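Side-chain contacts in transcriptional regulator (Enterococcus faecalis, PDB 3QFI), which is probably a transcriptional regulator of the LytR-CpsA-Psr family, built around a mixed beta sheet with helices packed against it: residues V48-N51 with K56-M59; S61-I66 with E164-R169; L98-I103 with K266-E271; I124-T129 with Q173-E178. One frame throughout, in Å; residues are numbered along the deposited sequence.

Interaction 1: V48-N51 with K56-M59; sequences VTIN and KSTM
T49 and T58 form an antiparallel hydrogen-bonded pair in the hairpin of strands 44-51 and 56-62, and their side chains lie next to each other, pointing the same way. With chi1 of T49 at 54°, OG1 falls between the residue's own backbone N and carbonyl carbon, and it rests 3.2 Å from T58 CB. Beneath them T49 N donates to T58 O at 2.9 Å, and T58 N answers to T49 O at 3.1 Å.

The close packing continues on the opposite face, which carries V48, I50, S57 and M59. V48 and M59 run alongside one another, V48 CG2 meeting M59 CG at 4.0 Å. I50 bends round at CG1 (chi2 -60°), which turns CD1 toward the neighbouring strand, against S57 OG. That hydroxyl is not left to the methyl group, since it is hydrogen-bonded to A223 O.

Toward the turn the pair N51 and K56 is looser. Their backbones are still joined, N51 N to K56 O at 3.0 Å and K56 N to N51 O at 3.2 Å, but of the N51 side chain the nearest atom is CB, 3.9 Å from K56 O. The partly exposed K56 sends NZ to a salt bridge with E54 instead.

On the face of the two threonines, Q262 of helix 249-262 packs on T49, N51, K56 and T58. M59, on the other face, packs against helix 166-184, while strands 22-28 and 227-230 continue the sheet at the hairpin's two edges.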
loop_
_atom_site.group_PDB
_atom_site.type_symbol
_atom_site.label_atom_id
_atom_site.label_comp_id
_atom_site.label_asym_id
_atom_site.label_seq_id
_atom_site.Cartn_x
_atom_site.Cartn_y
_atom_site.Cartn_z
ATOM N N VAL A 48 -3.511 -4.191 -0.184
ATOM C CA VAL A 48 -4.897 -4.237 0.271
ATOM C C VAL A 48 -5.462 -5.637 0.070
ATOM O O VAL A 48 -5.210 -6.267 -0.958
ATOM C CB VAL A 48 -5.784 -3.225 -0.513
ATOM C CG1 VAL A 48 -7.245 -3.374 -0.109
ATOM C CG2 VAL A 48 -5.313 -1.815 -0.245
ATOM N N THR A 49 -6.196 -6.137 1.061
ATOM C CA THR A 49 -6.819 -7.452 0.941
ATOM C C THR A 49 -8.334 -7.276 0.946
ATOM O O THR A 49 -8.903 -6.663 1.853
ATOM C CB THR A 49 -6.420 -8.430 2.086
ATOM O OG1 THR A 49 -6.678 -7.832 3.363
ATOM C CG2 THR A 49 -4.952 -8.813 1.971
ATOM N N ILE A 50 -8.973 -7.798 -0.094
ATOM C CA ILE A 50 -10.414 -7.708 -0.238
ATOM C C ILE A 50 -10.988 -9.058 0.187
ATOM O O ILE A 50 -10.756 -10.075 -0.471
ATOM C CB ILE A 50 -10.787 -7.395 -1.716
ATOM C CG1 ILE A 50 -9.898 -6.260 -2.238
ATOM C CG2 ILE A 50 -12.261 -6.986 -1.837
ATOM C CD1 ILE A 50 -10.025 -4.971 -1.461
ATOM N N ASN A 51 -11.705 -9.066 1.311
ATOM C CA ASN A 51 -12.318 -10.286 1.825
ATOM C C ASN A 51 -13.798 -10.075 2.093
ATOM O O ASN A 51 -14.192 -9.681 3.184
ATOM C CB ASN A 51 -11.645 -10.748 3.115
ATOM C CG ASN A 51 -12.254 -12.035 3.651
ATOM O OD1 ASN A 51 -12.274 -13.069 2.965
ATOM N ND2 ASN A 51 -12.764 -11.979 4.877
ATOM N N LYS A 56 -14.772 -6.899 4.734
ATOM C CA LYS A 56 -13.689 -6.007 5.155
ATOM C C LYS A 56 -12.477 -6.007 4.203
ATOM O O LYS A 56 -12.268 -6.951 3.434
ATOM C CB LYS A 56 -13.249 -6.394 6.578
ATOM C CG LYS A 56 -12.237 -5.450 7.229
ATOM C CD LYS A 56 -12.172 -5.596 8.769
ATOM C CE LYS A 56 -11.320 -6.772 9.233
ATOM N NZ LYS A 56 -11.792 -8.069 8.685
ATOM N N SER A 57 -11.703 -4.922 4.254
ATOM C CA SER A 57 -10.490 -4.766 3.454
ATOM C C SER A 57 -9.413 -4.248 4.382
ATOM O O SER A 57 -9.661 -3.359 5.194
ATOM C CB SER A 57 -10.671 -3.776 2.296
ATOM O OG SER A 57 -11.417 -4.346 1.239
ATOM N N THR A 58 -8.216 -4.800 4.241
ATOM C CA THR A 58 -7.096 -4.440 5.087
ATOM C C THR A 58 -5.974 -3.828 4.258
ATOM O O THR A 58 -5.411 -4.477 3.367
ATOM C CB THR A 58 -6.572 -5.690 5.796
ATOM O OG1 THR A 58 -7.682 -6.480 6.240
ATOM C CG2 THR A 58 -5.717 -5.322 6.981
ATOM N N MET A 59 -5.674 -2.566 4.557
ATOM C CA MET A 59 -4.620 -1.814 3.888
ATOM C C MET A 59 -3.340 -2.081 4.655
ATOM O O MET A 59 -3.361 -2.339 5.857
ATOM C CB MET A 59 -4.930 -0.317 3.908
ATOM C CG MET A 59 -6.192 0.076 3.152
ATOM S SD MET A 59 -6.530 1.863 3.290
ATOM C CE MET A 59 -6.399 2.365 1.583
#

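Interaction 2: S61-I66 with E164-R169; sequences SLDRDI and EGDVGR
D63 begins a type I beta turn that runs to I66, in the chain that follows from strand 56-62, and faces D166 in the first turn of helix 166-184 with the CA atoms 7.4 Å apart. G165 takes the N-cap position of that helix, and its O accepts the backbone N of R169. On the other segment D63 OD1 accepts from the backbone N of D65, an Asx turn that probably helps to hold the carboxylate's rotation.

With CG of D63 anti to the backbone N (chi1 -174°), the other oxygen, OD2, is carried across to D166 OD1, 2.8 Å away. The two side chains cross at about a right angle, their carboxylate planes 54° apart. D65 stands further back, OD1 being 4.0 Å from D166 OD1, and its OD2 is engaged in a salt bridge with K78.

Beside the acids, R64 and R169 also cross. R64 is bent near its end, R169 stretched out, and the guanidinium planes are almost perpendicular (88°). R169 NH2 comes to the edge of the R64 group, its distance from R64 NH2 being 3.4 Å; two donors make no bond.

R159 stands close to both arginines and forms a long, weak ion pair with D166. Three arginines are thus gathered next to the acids, yet no clear hydrogen bond or salt bridge joins the two segments, so the local balance of charge probably depends on what surrounds the group.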
loop_
_atom_site.group_PDB
_atom_site.type_symbol
_atom_site.label_atom_id
_atom_site.label_comp_id
_atom_site.label_asym_id
_atom_site.label_seq_id
_atom_site.Cartn_x
_atom_site.Cartn_y
_atom_site.Cartn_z
ATOM N N SER A 61 0.609 -0.449 4.694
ATOM C CA SER A 61 1.657 0.431 4.225
ATOM C C SER A 61 2.982 -0.292 4.406
ATOM O O SER A 61 3.210 -0.921 5.449
ATOM C CB SER A 61 1.700 1.697 5.069
ATOM O OG SER A 61 0.546 2.496 4.889
ATOM N N LEU A 62 3.851 -0.215 3.405
ATOM C CA LEU A 62 5.174 -0.827 3.515
ATOM C C LEU A 62 6.220 0.289 3.513
ATOM O O LEU A 62 6.344 1.033 2.540
ATOM C CB LEU A 62 5.429 -1.781 2.346
ATOM C CG LEU A 62 4.520 -3.013 2.347
ATOM C CD1 LEU A 62 4.564 -3.712 1.009
ATOM C CD2 LEU A 62 4.954 -3.941 3.466
ATOM N N ASP A 63 6.957 0.413 4.610
ATOM C CA ASP A 63 8.001 1.431 4.718
ATOM C C ASP A 63 9.103 1.103 3.710
ATOM O O ASP A 63 9.449 -0.060 3.528
ATOM C CB ASP A 63 8.583 1.453 6.136
ATOM C CG ASP A 63 9.562 2.595 6.351
ATOM O OD1 ASP A 63 10.612 2.651 5.666
ATOM O OD2 ASP A 63 9.284 3.446 7.220
ATOM N N ARG A 64 9.644 2.129 3.061
ATOM C CA ARG A 64 10.690 1.950 2.064
ATOM C C ARG A 64 12.016 1.494 2.663
ATOM O O ARG A 64 12.861 0.918 1.970
ATOM C CB ARG A 64 10.907 3.259 1.287
ATOM C CG ARG A 64 11.473 4.422 2.118
ATOM C CD ARG A 64 11.626 5.715 1.293
ATOM N NE ARG A 64 10.320 6.216 0.862
ATOM C CZ ARG A 64 10.109 7.347 0.184
ATOM N NH1 ARG A 64 11.119 8.138 -0.167
ATOM N NH2 ARG A 64 8.867 7.690 -0.136
ATOM N N ASP A 65 12.212 1.748 3.946
ATOM C CA ASP A 65 13.462 1.356 4.578
ATOM C C ASP A 65 13.445 -0.071 5.121
ATOM O O ASP A 65 14.403 -0.517 5.747
ATOM C CB ASP A 65 13.794 2.343 5.694
ATOM C CG ASP A 65 13.937 3.767 5.183
ATOM O OD1 ASP A 65 13.473 4.703 5.875
ATOM O OD2 ASP A 65 14.527 3.950 4.089
ATOM N N ILE A 66 12.369 -0.801 4.883
ATOM C CA ILE A 66 12.320 -2.156 5.396
ATOM C C ILE A 66 13.380 -3.041 4.742
ATOM O O ILE A 66 13.571 -3.020 3.514
ATOM C CB ILE A 66 10.917 -2.754 5.227
ATOM C CG1 ILE A 66 9.926 -1.912 6.050
ATOM C CG2 ILE A 66 10.912 -4.210 5.664
ATOM C CD1 ILE A 66 8.518 -2.454 6.116
ATOM N N GLU A 164 5.727 13.082 12.877
ATOM C CA GLU A 164 5.695 11.619 12.864
ATOM C C GLU A 164 6.367 11.043 11.620
ATOM O O GLU A 164 6.652 9.847 11.550
ATOM C CB GLU A 164 4.247 11.137 12.929
ATOM C CG GLU A 164 3.537 11.490 14.218
ATOM C CD GLU A 164 2.034 11.406 14.081
ATOM O OE1 GLU A 164 1.470 12.203 13.295
ATOM O OE2 GLU A 164 1.419 10.547 14.755
ATOM N N GLY A 165 6.614 11.905 10.641
ATOM C CA GLY A 165 7.251 11.474 9.411
ATOM C C GLY A 165 6.591 10.274 8.763
ATOM O O GLY A 165 5.388 10.281 8.510
ATOM N N ASP A 166 7.388 9.244 8.496
ATOM C CA ASP A 166 6.915 8.013 7.873
ATOM C C ASP A 166 5.537 7.572 8.320
ATOM O O ASP A 166 4.602 7.578 7.532
ATOM C CB ASP A 166 7.900 6.875 8.137
ATOM C CG ASP A 166 9.201 7.059 7.409
ATOM O OD1 ASP A 166 10.022 6.110 7.399
ATOM O OD2 ASP A 166 9.398 8.159 6.846
ATOM N N VAL A 167 5.428 7.166 9.580
ATOM C CA VAL A 167 4.154 6.708 10.128
ATOM C C VAL A 167 3.004 7.664 9.837
ATOM O O VAL A 167 1.897 7.230 9.525
ATOM C CB VAL A 167 4.236 6.489 11.656
ATOM C CG1 VAL A 167 5.072 5.257 11.963
ATOM C CG2 VAL A 167 4.832 7.725 12.317
ATOM N N GLY A 168 3.265 8.961 9.955
ATOM C CA GLY A 168 2.236 9.945 9.679
ATOM C C GLY A 168 1.914 9.939 8.197
ATOM O O GLY A 168 0.778 9.679 7.800
ATOM N N ARG A 169 2.917 10.220 7.372
ATOM C CA ARG A 169 2.732 10.227 5.932
ATOM C C ARG A 169 2.046 8.952 5.445
ATOM O O ARG A 169 1.166 9.015 4.593
ATOM C CB ARG A 169 4.078 10.402 5.242
ATOM C CG ARG A 169 4.046 10.166 3.759
ATOM C CD ARG A 169 5.336 10.642 3.134
ATOM N NE ARG A 169 5.551 10.012 1.840
ATOM C CZ ARG A 169 6.142 10.608 0.813
ATOM N NH1 ARG A 169 6.574 11.861 0.928
ATOM N NH2 ARG A 169 6.300 9.951 -0.330
#

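Interaction 3: L98-I103 with K266-E271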
loop_
_atom_site.group_PDB
_atom_site.type_symbol
_atom_site.label_atom_id
_atom_site.label_comp_id
_atom_site.label_asym_id
_atom_site.label_seq_id
_atom_site.Cartn_x
_atom_site.Cartn_y
_atom_site.Cartn_z
ATOM N N LEU A 98 7.798 -11.100 1.480
ATOM C CA LEU A 98 7.765 -10.370 2.739
ATOM C C LEU A 98 6.487 -10.652 3.526
ATOM O O LEU A 98 6.538 -10.965 4.702
ATOM C CB LEU A 98 7.886 -8.857 2.481
ATOM C CG LEU A 98 7.757 -7.914 3.692
ATOM C CD1 LEU A 98 8.782 -8.287 4.750
ATOM C CD2 LEU A 98 7.970 -6.482 3.250
ATOM N N LEU A 99 5.344 -10.556 2.864
ATOM C CA LEU A 99 4.067 -10.777 3.524
ATOM C C LEU A 99 3.622 -12.230 3.470
ATOM O O LEU A 99 2.582 -12.594 4.008
ATOM C CB LEU A 99 2.998 -9.900 2.880
ATOM C CG LEU A 99 3.387 -8.429 2.794
ATOM C CD1 LEU A 99 2.299 -7.670 2.052
ATOM C CD2 LEU A 99 3.600 -7.859 4.195
ATOM N N ASP A 100 4.416 -13.056 2.812
ATOM C CA ASP A 100 4.101 -14.463 2.658
ATOM C C ASP A 100 2.679 -14.646 2.164
ATOM O O ASP A 100 1.936 -15.482 2.681
ATOM C CB ASP A 100 4.284 -15.236 3.964
ATOM C CG ASP A 100 4.160 -16.744 3.760
ATOM O OD1 ASP A 100 4.813 -17.273 2.834
ATOM O OD2 ASP A 100 3.417 -17.395 4.519
ATOM N N ILE A 101 2.301 -13.852 1.169
ATOM C CA ILE A 101 0.975 -13.953 0.585
ATOM C C ILE A 101 1.042 -13.784 -0.912
ATOM O O ILE A 101 2.027 -13.322 -1.459
ATOM C CB ILE A 101 -0.027 -12.871 1.115
ATOM C CG1 ILE A 101 0.513 -11.467 0.847
ATOM C CG2 ILE A 101 -0.295 -13.076 2.601
ATOM C CD1 ILE A 101 -0.541 -10.389 1.034
ATOM N N PRO A 102 -0.009 -14.201 -1.610
ATOM C CA PRO A 102 0.056 -14.017 -3.059
ATOM C C PRO A 102 -0.498 -12.621 -3.393
ATOM O O PRO A 102 -1.428 -12.139 -2.740
ATOM C CB PRO A 102 -0.828 -15.147 -3.588
ATOM C CG PRO A 102 -1.899 -15.231 -2.535
ATOM C CD PRO A 102 -1.095 -15.126 -1.238
ATOM N N ILE A 103 0.120 -11.968 -4.371
ATOM C CA ILE A 103 -0.312 -10.658 -4.828
ATOM C C ILE A 103 -1.008 -10.945 -6.139
ATOM O O ILE A 103 -0.349 -11.118 -7.164
ATOM C CB ILE A 103 0.867 -9.718 -5.138
ATOM C CG1 ILE A 103 1.658 -9.413 -3.872
ATOM C CG2 ILE A 103 0.335 -8.422 -5.757
ATOM C CD1 ILE A 103 0.850 -8.695 -2.792
ATOM N N LYS A 266 -4.444 -20.615 5.157
ATOM C CA LYS A 266 -4.165 -21.144 6.483
ATOM C C LYS A 266 -2.836 -20.635 7.024
ATOM O O LYS A 266 -2.042 -20.017 6.311
ATOM C CB LYS A 266 -4.173 -22.681 6.449
ATOM C CG LYS A 266 -5.552 -23.310 6.158
ATOM C CD LYS A 266 -5.439 -24.825 5.926
ATOM C CE LYS A 266 -6.806 -25.516 5.814
ATOM N NZ LYS A 266 -7.609 -25.088 4.635
ATOM N N GLU A 267 -2.612 -20.883 8.303
ATOM C CA GLU A 267 -1.387 -20.457 8.946
ATOM C C GLU A 267 -0.181 -21.159 8.312
ATOM O O GLU A 267 -0.247 -22.333 7.962
ATOM C CB GLU A 267 -1.455 -20.777 10.433
ATOM C CG GLU A 267 -0.400 -20.070 11.230
ATOM C CD GLU A 267 -0.394 -20.471 12.687
ATOM O OE1 GLU A 267 -1.425 -20.263 13.365
ATOM O OE2 GLU A 267 0.643 -20.999 13.148
ATOM N N HIS A 268 0.918 -20.431 8.156
ATOM C CA HIS A 268 2.127 -20.995 7.565
ATOM C C HIS A 268 3.261 -21.002 8.579
ATOM O O HIS A 268 4.248 -20.295 8.408
ATOM C CB HIS A 268 2.555 -20.178 6.351
ATOM C CG HIS A 268 3.522 -20.893 5.468
ATOM N ND1 HIS A 268 4.122 -20.297 4.381
ATOM C CD2 HIS A 268 3.950 -22.176 5.477
ATOM C CE1 HIS A 268 4.874 -21.184 3.756
ATOM N NE2 HIS A 268 4.787 -22.333 4.400
ATOM N N ALA A 269 3.109 -21.808 9.627
ATOM C CA ALA A 269 4.088 -21.919 10.706
ATOM C C ALA A 269 5.541 -21.972 10.257
ATOM O O ALA A 269 6.447 -21.571 10.986
ATOM C CB ALA A 269 3.774 -23.134 11.555
ATOM N N SER A 270 5.758 -22.486 9.060
ATOM C CA SER A 270 7.099 -22.588 8.508
ATOM C C SER A 270 7.676 -21.196 8.266
ATOM O O SER A 270 8.893 -21.007 8.266
ATOM C CB SER A 270 7.050 -23.380 7.196
ATOM O OG SER A 270 8.319 -23.460 6.596
ATOM N N GLU A 271 6.802 -20.215 8.093
ATOM C CA GLU A 271 7.254 -18.853 7.822
ATOM C C GLU A 271 7.762 -18.159 9.078
ATOM O O GLU A 271 8.522 -17.192 9.025
ATOM C CB GLU A 271 6.126 -18.025 7.199
ATOM C CG GLU A 271 6.613 -16.831 6.395
ATOM C CD GLU A 271 7.318 -17.244 5.118
ATOM O OE1 GLU A 271 7.223 -18.433 4.743
ATOM O OE2 GLU A 271 7.956 -16.381 4.482
HETATM O O HOH W 1 7.377 -16.100 2.079
#
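Chi1 of D100 (-171°) and of H268 (-163°) sets each CG anti to its own backbone nitrogen, and the two side chains thereby reach across to each other from backbones well apart. D100 is the first residue to leave helical geometry after helix 80-98, with positive phi. H268 ND1 donates to D100 OD2 at 3.0 Å; ND1 reaches OD2 on its syn side, 17° out of the carboxylate plane, while OD2 lies nearly in the plane of the ring. A weaker branch of the same N-H goes to D100 OD1, 3.5 Å away.

This is a His-carboxylate hydrogen bond, and it ties the loop leading into helix 269-280 to the loop between helix 80-98 and strand 105-109. R260 of helix 249-262 adds to the link by bonding D100 O.

E271, in the first turn of the helix, bends at chi2 and lays its carboxylate over that of D100, the planes nearly parallel and D100 CG 3.5 Å from E271 CD. Two acceptors, D100 OD1 and E271 OE1, come within 3.3 Å of each other. The like charges are probably eased by H268 on one acid and by K274, which forms a salt bridge with E271 OE2, on the other. A water lies 2.9 Å from D100 OD1 and near E271 OE2, and probably helps to bridge the two acids.

Interaction 4: I124-T129 with Q173-E178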
loop_
_atom_site.group_PDB
_atom_site.type_symbol
_atom_site.label_atom_id
_atom_site.label_comp_id
_atom_site.label_asym_id
_atom_site.label_seq_id
_atom_site.Cartn_x
_atom_site.Cartn_y
_atom_site.Cartn_z
ATOM N N ILE A 124 -12.152 14.524 -2.490
ATOM C CA ILE A 124 -12.378 13.705 -1.312
ATOM C C ILE A 124 -12.206 14.509 -0.041
ATOM O O ILE A 124 -11.384 15.419 0.018
ATOM C CB ILE A 124 -11.395 12.517 -1.263
ATOM C CG1 ILE A 124 -9.958 13.035 -1.211
ATOM C CG2 ILE A 124 -11.598 11.622 -2.485
ATOM C CD1 ILE A 124 -8.915 11.938 -1.097
ATOM N N GLU A 125 -12.990 14.172 0.976
ATOM C CA GLU A 125 -12.890 14.861 2.253
ATOM C C GLU A 125 -12.059 14.096 3.278
ATOM O O GLU A 125 -12.238 12.891 3.478
ATOM C CB GLU A 125 -14.281 15.156 2.821
ATOM C CG GLU A 125 -14.885 16.443 2.263
ATOM C CD GLU A 125 -15.860 17.116 3.217
ATOM O OE1 GLU A 125 -16.928 16.531 3.501
ATOM O OE2 GLU A 125 -15.548 18.233 3.689
ATOM N N VAL A 126 -11.134 14.812 3.911
ATOM C CA VAL A 126 -10.272 14.236 4.935
ATOM C C VAL A 126 -10.204 15.183 6.119
ATOM O O VAL A 126 -10.662 16.326 6.037
ATOM C CB VAL A 126 -8.825 14.011 4.429
ATOM C CG1 VAL A 126 -8.836 13.150 3.178
ATOM C CG2 VAL A 126 -8.147 15.340 4.170
ATOM N N ASP A 127 -9.628 14.702 7.218
ATOM C CA ASP A 127 -9.466 15.511 8.420
ATOM C C ASP A 127 -7.980 15.808 8.637
ATOM O O ASP A 127 -7.245 14.986 9.187
ATOM C CB ASP A 127 -10.021 14.778 9.639
ATOM C CG ASP A 127 -10.102 15.670 10.864
ATOM O OD1 ASP A 127 -9.087 16.321 11.200
ATOM O OD2 ASP A 127 -11.182 15.718 11.495
ATOM N N ASN A 128 -7.544 16.983 8.196
ATOM C CA ASN A 128 -6.150 17.387 8.339
ATOM C C ASN A 128 -5.853 17.737 9.794
ATOM O O ASN A 128 -6.182 18.831 10.246
ATOM C CB ASN A 128 -5.864 18.602 7.450
ATOM C CG ASN A 128 -4.405 19.015 7.475
ATOM O OD1 ASN A 128 -4.025 20.034 6.903
ATOM N ND2 ASN A 128 -3.579 18.219 8.136
ATOM N N THR A 129 -5.232 16.807 10.521
ATOM C CA THR A 129 -4.891 17.021 11.929
ATOM C C THR A 129 -3.584 17.783 12.095
ATOM O O THR A 129 -3.132 18.028 13.212
ATOM C CB THR A 129 -4.758 15.687 12.694
ATOM O OG1 THR A 129 -4.264 15.944 14.017
ATOM C CG2 THR A 129 -3.794 14.756 11.981
ATOM N N GLN A 173 -1.479 8.614 3.567
ATOM C CA GLN A 173 -1.597 8.011 2.248
ATOM C C GLN A 173 -2.697 6.962 2.249
ATOM O O GLN A 173 -3.398 6.790 1.246
ATOM C CB GLN A 173 -0.273 7.389 1.826
ATOM C CG GLN A 173 0.757 8.436 1.453
ATOM C CD GLN A 173 2.122 7.850 1.162
ATOM O OE1 GLN A 173 3.045 8.577 0.790
ATOM N NE2 GLN A 173 2.264 6.535 1.335
ATOM N N ARG A 174 -2.865 6.277 3.381
ATOM C CA ARG A 174 -3.901 5.253 3.488
ATOM C C ARG A 174 -5.280 5.897 3.604
ATOM O O ARG A 174 -6.282 5.322 3.171
ATOM C CB ARG A 174 -3.675 4.339 4.705
ATOM C CG ARG A 174 -2.352 3.597 4.723
ATOM C CD ARG A 174 -2.365 2.422 5.716
ATOM N NE ARG A 174 -2.643 2.776 7.111
ATOM C CZ ARG A 174 -1.735 3.187 7.998
ATOM N NH1 ARG A 174 -0.457 3.320 7.652
ATOM N NH2 ARG A 174 -2.098 3.425 9.255
ATOM N N GLU A 175 -5.332 7.090 4.187
ATOM C CA GLU A 175 -6.605 7.774 4.345
ATOM C C GLU A 175 -7.091 8.209 2.960
ATOM O O GLU A 175 -8.259 8.035 2.619
ATOM C CB GLU A 175 -6.446 8.979 5.273
ATOM C CG GLU A 175 -7.776 9.544 5.753
ATOM C CD GLU A 175 -7.627 10.793 6.613
ATOM O OE1 GLU A 175 -8.664 11.295 7.102
ATOM O OE2 GLU A 175 -6.482 11.270 6.797
ATOM N N VAL A 176 -6.173 8.746 2.161
ATOM C CA VAL A 176 -6.482 9.190 0.810
ATOM C C VAL A 176 -7.011 8.024 -0.020
ATOM O O VAL A 176 -8.111 8.098 -0.560
ATOM C CB VAL A 176 -5.220 9.805 0.135
ATOM C CG1 VAL A 176 -5.457 10.047 -1.353
ATOM C CG2 VAL A 176 -4.869 11.116 0.819
ATOM N N VAL A 177 -6.239 6.948 -0.123
ATOM C CA VAL A 177 -6.672 5.790 -0.898
ATOM C C VAL A 177 -7.976 5.220 -0.360
ATOM O O VAL A 177 -8.783 4.679 -1.116
ATOM C CB VAL A 177 -5.601 4.666 -0.887
ATOM C CG1 VAL A 177 -6.157 3.393 -1.528
ATOM C CG2 VAL A 177 -4.353 5.132 -1.633
ATOM N N GLU A 178 -8.189 5.328 0.945
ATOM C CA GLU A 178 -9.418 4.796 1.528
ATOM C C GLU A 178 -10.622 5.604 1.053
ATOM O O GLU A 178 -11.675 5.046 0.720
ATOM C CB GLU A 178 -9.358 4.844 3.044
ATOM C CG GLU A 178 -10.528 4.155 3.709
ATOM C CD GLU A 178 -10.629 4.501 5.179
ATOM O OE1 GLU A 178 -9.578 4.523 5.868
ATOM O OE2 GLU A 178 -11.767 4.747 5.642
#
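I124 reaches over V176 with its terminal methyl, CD1, which touches V176 CG1 at 3.9 Å; the two side chains cross at about a right angle. In I124 the branch bearing CD1 is rotated between the backbone N and the carbonyl carbon (chi1 60°), and this drops the methyl onto the helix, where it also lies 4.0 Å from V176 O. The same isoleucine packs on K179, I180 and K183, so it bears on helix 166-184 over about two turns.

Further along the strand, V126 points its side chain at E175. The glutamate is fully extended beyond CG and brings its carboxylate end against the valine, E175 OE1 lying 3.8 Å from V126 CB. OE1 also comes to 3.5 Å from the backbone N of D127, a contact without a hydrogen bond. The firmer polar grip is on the other oxygen, since E175 OE2 is hydrogen-bonded to Y155 OH. Y155, from helix 150-156, packs against V126 and V176 too, and thus closes one flank of the apolar patch.

Strand 124-128 and the helical segment 173-178 run roughly antiparallel, at 153°, with the axes of these short pieces 9.0 Å apart at closest. Strand 124-128 pairs with strand 145-147 as a small antiparallel sheet, while R174 and V177 of the helix lean on M46 and M59 in the large mixed sheet. The helix is therefore sandwiched between two sheets, an alpha/beta layering.

In the fold
Helix 166-184 and the sheet connect most of these contacts. Interaction 1 touches interaction 4 where M59 CE packs on V177 CG1, so the hairpin and the small sheet both lie against the same helix, their contact centres about 17 Å apart. Interactions 2 and 4 use successive parts of that helix and are joined by a probable hydrogen bond between R174 NH1 and S61 OG, 3.1 Å. Strand 56-62 leads straight from interaction 1 into interaction 2, about 19 Å between centres. L62 CD2, 3.9 Å from L98 CD2, packs interaction 2 against interaction 3, which lies on the opposite side of the chain's centre from interaction 4, about 30 Å between centres.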